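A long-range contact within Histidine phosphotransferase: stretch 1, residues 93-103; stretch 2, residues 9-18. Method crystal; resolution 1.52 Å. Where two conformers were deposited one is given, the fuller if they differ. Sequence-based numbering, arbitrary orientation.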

# COMPACT_ATOMS: atom_id res chain seq x y z
N ASP A 93 2.88 1.56 6.85
CA ASP A 93 2.52 0.62 7.92
C ASP A 93 1.00 0.44 8.02
O ASP A 93 0.51 -0.69 8.13
CB ASP A 93 3.03 1.11 9.26
CG ASP A 93 4.52 1.00 9.47
OD1 ASP A 93 5.20 0.28 8.70
OD2 ASP A 93 5.03 1.67 10.43
N ALA A 94 0.23 1.54 8.00
CA ALA A 94 -1.23 1.46 8.13
C ALA A 94 -1.84 0.73 6.94
O ALA A 94 -2.79 -0.04 7.11
CB ALA A 94 -1.80 2.88 8.24
N ALA A 95 -1.30 0.91 5.72
CA ALA A 95 -1.86 0.24 4.59
C ALA A 95 -1.54 -1.27 4.68
O ALA A 95 -2.45 -2.11 4.43
CB ALA A 95 -1.30 0.89 3.28
N LEU A 96 -0.30 -1.61 5.09
CA LEU A 96 0.07 -3.01 5.21
C LEU A 96 -0.76 -3.73 6.31
O LEU A 96 -1.10 -4.89 6.19
CB LEU A 96 1.57 -3.15 5.42
CG LEU A 96 2.36 -2.84 4.15
CD1 LEU A 96 3.81 -2.73 4.55
CD2 LEU A 96 2.23 -3.87 3.01
N LEU A 97 -1.05 -3.00 7.39
CA LEU A 97 -1.84 -3.50 8.51
C LEU A 97 -3.19 -3.95 8.02
O LEU A 97 -3.66 -5.04 8.29
CB LEU A 97 -1.97 -2.36 9.52
CG LEU A 97 -2.90 -2.70 10.66
CD1 LEU A 97 -2.18 -3.64 11.67
CD2 LEU A 97 -3.22 -1.39 11.38
N ASP A 98 -3.78 -3.06 7.21
CA ASP A 98 -5.10 -3.27 6.63
C ASP A 98 -5.11 -4.45 5.65
O ASP A 98 -5.96 -5.31 5.70
CB ASP A 98 -5.54 -2.00 5.86
CG ASP A 98 -6.37 -1.07 6.67
OD1 ASP A 98 -6.11 -1.00 7.89
OD2 ASP A 98 -7.27 -0.42 6.05
N ILE A 99 -4.13 -4.45 4.78
CA ILE A 99 -4.03 -5.48 3.74
C ILE A 99 -3.81 -6.85 4.35
O ILE A 99 -4.47 -7.83 3.96
CB ILE A 99 -2.90 -5.12 2.77
CG1 ILE A 99 -3.39 -3.97 1.89
CG2 ILE A 99 -2.47 -6.34 1.93
CD1 ILE A 99 -2.24 -3.33 1.12
N ALA A 100 -2.92 -6.94 5.34
CA ALA A 100 -2.68 -8.22 6.00
C ALA A 100 -3.92 -8.74 6.71
O ALA A 100 -4.28 -9.92 6.72
CB ALA A 100 -1.49 -8.13 6.97
N ALA A 101 -4.64 -7.83 7.35
CA ALA A 101 -5.85 -8.17 8.06
C ALA A 101 -7.00 -8.64 7.14
O ALA A 101 -7.78 -9.52 7.49
CB ALA A 101 -6.32 -6.98 8.95
N TYR A 102 -7.09 -8.01 5.95
CA TYR A 102 -8.08 -8.39 4.97
C TYR A 102 -7.79 -9.80 4.47
O TYR A 102 -8.71 -10.59 4.38
CB TYR A 102 -8.04 -7.43 3.82
CG TYR A 102 -9.07 -7.64 2.71
CD1 TYR A 102 -8.84 -8.57 1.73
CD2 TYR A 102 -10.22 -6.89 2.65
CE1 TYR A 102 -9.72 -8.74 0.69
CE2 TYR A 102 -11.11 -7.04 1.59
CZ TYR A 102 -10.85 -7.98 0.63
OH TYR A 102 -11.71 -8.19 -0.43
N ALA A 103 -6.53 -10.09 4.21
CA ALA A 103 -6.13 -11.46 3.81
C ALA A 103 -6.47 -12.47 4.91
O ALA A 103 -7.02 -13.56 4.67
CB ALA A 103 -4.66 -11.50 3.47
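Stretch 2 9-18: GAVDFAYLEG

Stretch 2 lies along one side of the helix of stretch 1 as a loop that turns into a helix, held by small apolar contacts at one end, an aromatic stack at the other, and a few polar links anchored on Asp-98 and Tyr-102. Residues 93-103 are helical throughout, whereas the second stretch reaches its helix only at Phe-13, after an extended Val-11 (phi/psi -117/132°). Asp-12 caps that helix, its OD1 accepting weak bonds from Ala-14 N (3.2 Å) and Tyr-15 N (3.4 Å). The two helices run at 59° to each other, with a signed crossing angle of -59°, and their axes come no closer than 12.9 Å, so the loop and long side chains make the contact.

The backbones are nearest at Ala-95 and Ala-10, whose CA atoms are 5.1 Å apart. Such proximity suits alanine: Ala-10 CB lies 3.4 Å from Ala-94 O and 3.8 Å from Ala-94 CB. One step on, Val-11 CG2 packs 4.1 Å from Ala-95 CB and 4.2 Å from Ile-99 CG1. Asp-98 ties the loop backbone down, OD2 accepting a hydrogen bond from Val-11 N at 3.1 Å, with Ala-10 N 2.9 Å from the same OD2. A water donates to both Val-11 O (2.7 Å) and Asp-98 OD2 (2.6 Å), bridging the two stretches.

By Phe-13 the backbones have separated, its CA lying 8.6 Å from the CA of Tyr-102, and aromatic rings fill the gap. The Phe-13 and Tyr-102 rings form an offset stack, centroids 4.2 Å apart and planes at 21°, while Phe-13 CZ reaches 3.5 Å from Asp-98 O. Beyond the stack, the Glu-17 side chain extends to the edge of the Tyr-102 ring, where Tyr-102 OH donates a 2.7 Å hydrogen bond to Glu-17 OE2.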

# COMPACT_ATOMS: atom_id res chain seq x y z
N GLY A 9 -9.56 3.03 8.52
CA GLY A 9 -9.30 2.29 7.25
C GLY A 9 -8.27 3.01 6.37
O GLY A 9 -8.56 4.04 5.80
N ALA A 10 -7.07 2.47 6.27
CA ALA A 10 -6.05 2.99 5.33
C ALA A 10 -6.40 2.66 3.88
O ALA A 10 -6.04 3.41 2.93
CB ALA A 10 -4.64 2.40 5.70
N VAL A 11 -7.04 1.51 3.67
CA VAL A 11 -7.28 1.00 2.31
C VAL A 11 -8.76 0.92 2.01
O VAL A 11 -9.52 0.40 2.80
CB VAL A 11 -6.62 -0.34 2.14
CG1 VAL A 11 -6.79 -0.90 0.74
CG2 VAL A 11 -5.13 -0.23 2.41
N ASP A 12 -9.14 1.45 0.85
CA ASP A 12 -10.51 1.39 0.40
C ASP A 12 -10.73 0.09 -0.29
O ASP A 12 -10.45 -0.03 -1.51
CB ASP A 12 -10.75 2.55 -0.60
CG ASP A 12 -12.19 2.77 -0.87
OD1 ASP A 12 -12.95 1.77 -0.78
OD2 ASP A 12 -12.54 3.94 -1.18
N PHE A 13 -11.19 -0.94 0.43
CA PHE A 13 -11.24 -2.25 -0.17
C PHE A 13 -12.36 -2.35 -1.21
O PHE A 13 -12.34 -3.21 -2.10
CB PHE A 13 -11.32 -3.38 0.90
CG PHE A 13 -10.02 -3.59 1.61
CD1 PHE A 13 -8.95 -4.16 0.96
CD2 PHE A 13 -9.87 -3.19 2.88
CE1 PHE A 13 -7.71 -4.35 1.65
CE2 PHE A 13 -8.66 -3.37 3.53
CZ PHE A 13 -7.60 -3.93 2.93
N ALA A 14 -13.33 -1.42 -1.13
CA ALA A 14 -14.36 -1.38 -2.18
C ALA A 14 -13.73 -1.07 -3.55
O ALA A 14 -14.10 -1.63 -4.60
CB ALA A 14 -15.38 -0.35 -1.83
N TYR A 15 -12.76 -0.16 -3.55
CA TYR A 15 -12.03 0.20 -4.77
C TYR A 15 -11.32 -1.00 -5.35
O TYR A 15 -11.45 -1.35 -6.53
CB TYR A 15 -11.06 1.36 -4.50
CG TYR A 15 -10.29 1.80 -5.71
CD1 TYR A 15 -9.14 1.12 -6.10
CD2 TYR A 15 -10.73 2.86 -6.51
CE1 TYR A 15 -8.47 1.47 -7.25
CE2 TYR A 15 -10.06 3.23 -7.66
CZ TYR A 15 -8.92 2.51 -8.00
OH TYR A 15 -8.27 2.96 -9.12
N LEU A 16 -10.61 -1.71 -4.47
CA LEU A 16 -9.89 -2.89 -4.93
C LEU A 16 -10.82 -4.01 -5.43
O LEU A 16 -10.62 -4.61 -6.48
CB LEU A 16 -9.00 -3.41 -3.81
CG LEU A 16 -8.09 -4.54 -4.31
CD1 LEU A 16 -7.37 -4.19 -5.63
CD2 LEU A 16 -7.15 -4.85 -3.18
N GLU A 17 -11.93 -4.22 -4.70
CA GLU A 17 -12.87 -5.21 -5.12
C GLU A 17 -13.49 -4.81 -6.44
O GLU A 17 -13.76 -5.62 -7.33
CB GLU A 17 -13.94 -5.41 -4.01
CG GLU A 17 -13.37 -6.04 -2.78
CD GLU A 17 -14.19 -5.91 -1.54
OE1 GLU A 17 -15.24 -5.20 -1.60
OE2 GLU A 17 -13.77 -6.49 -0.50
N GLY A 18 -13.74 -3.51 -6.67
CA GLY A 18 -14.21 -3.11 -7.99
C GLY A 18 -13.20 -3.35 -9.14
O GLY A 18 -13.60 -3.71 -10.21
O HOH W 1 -9.82 -0.29 5.43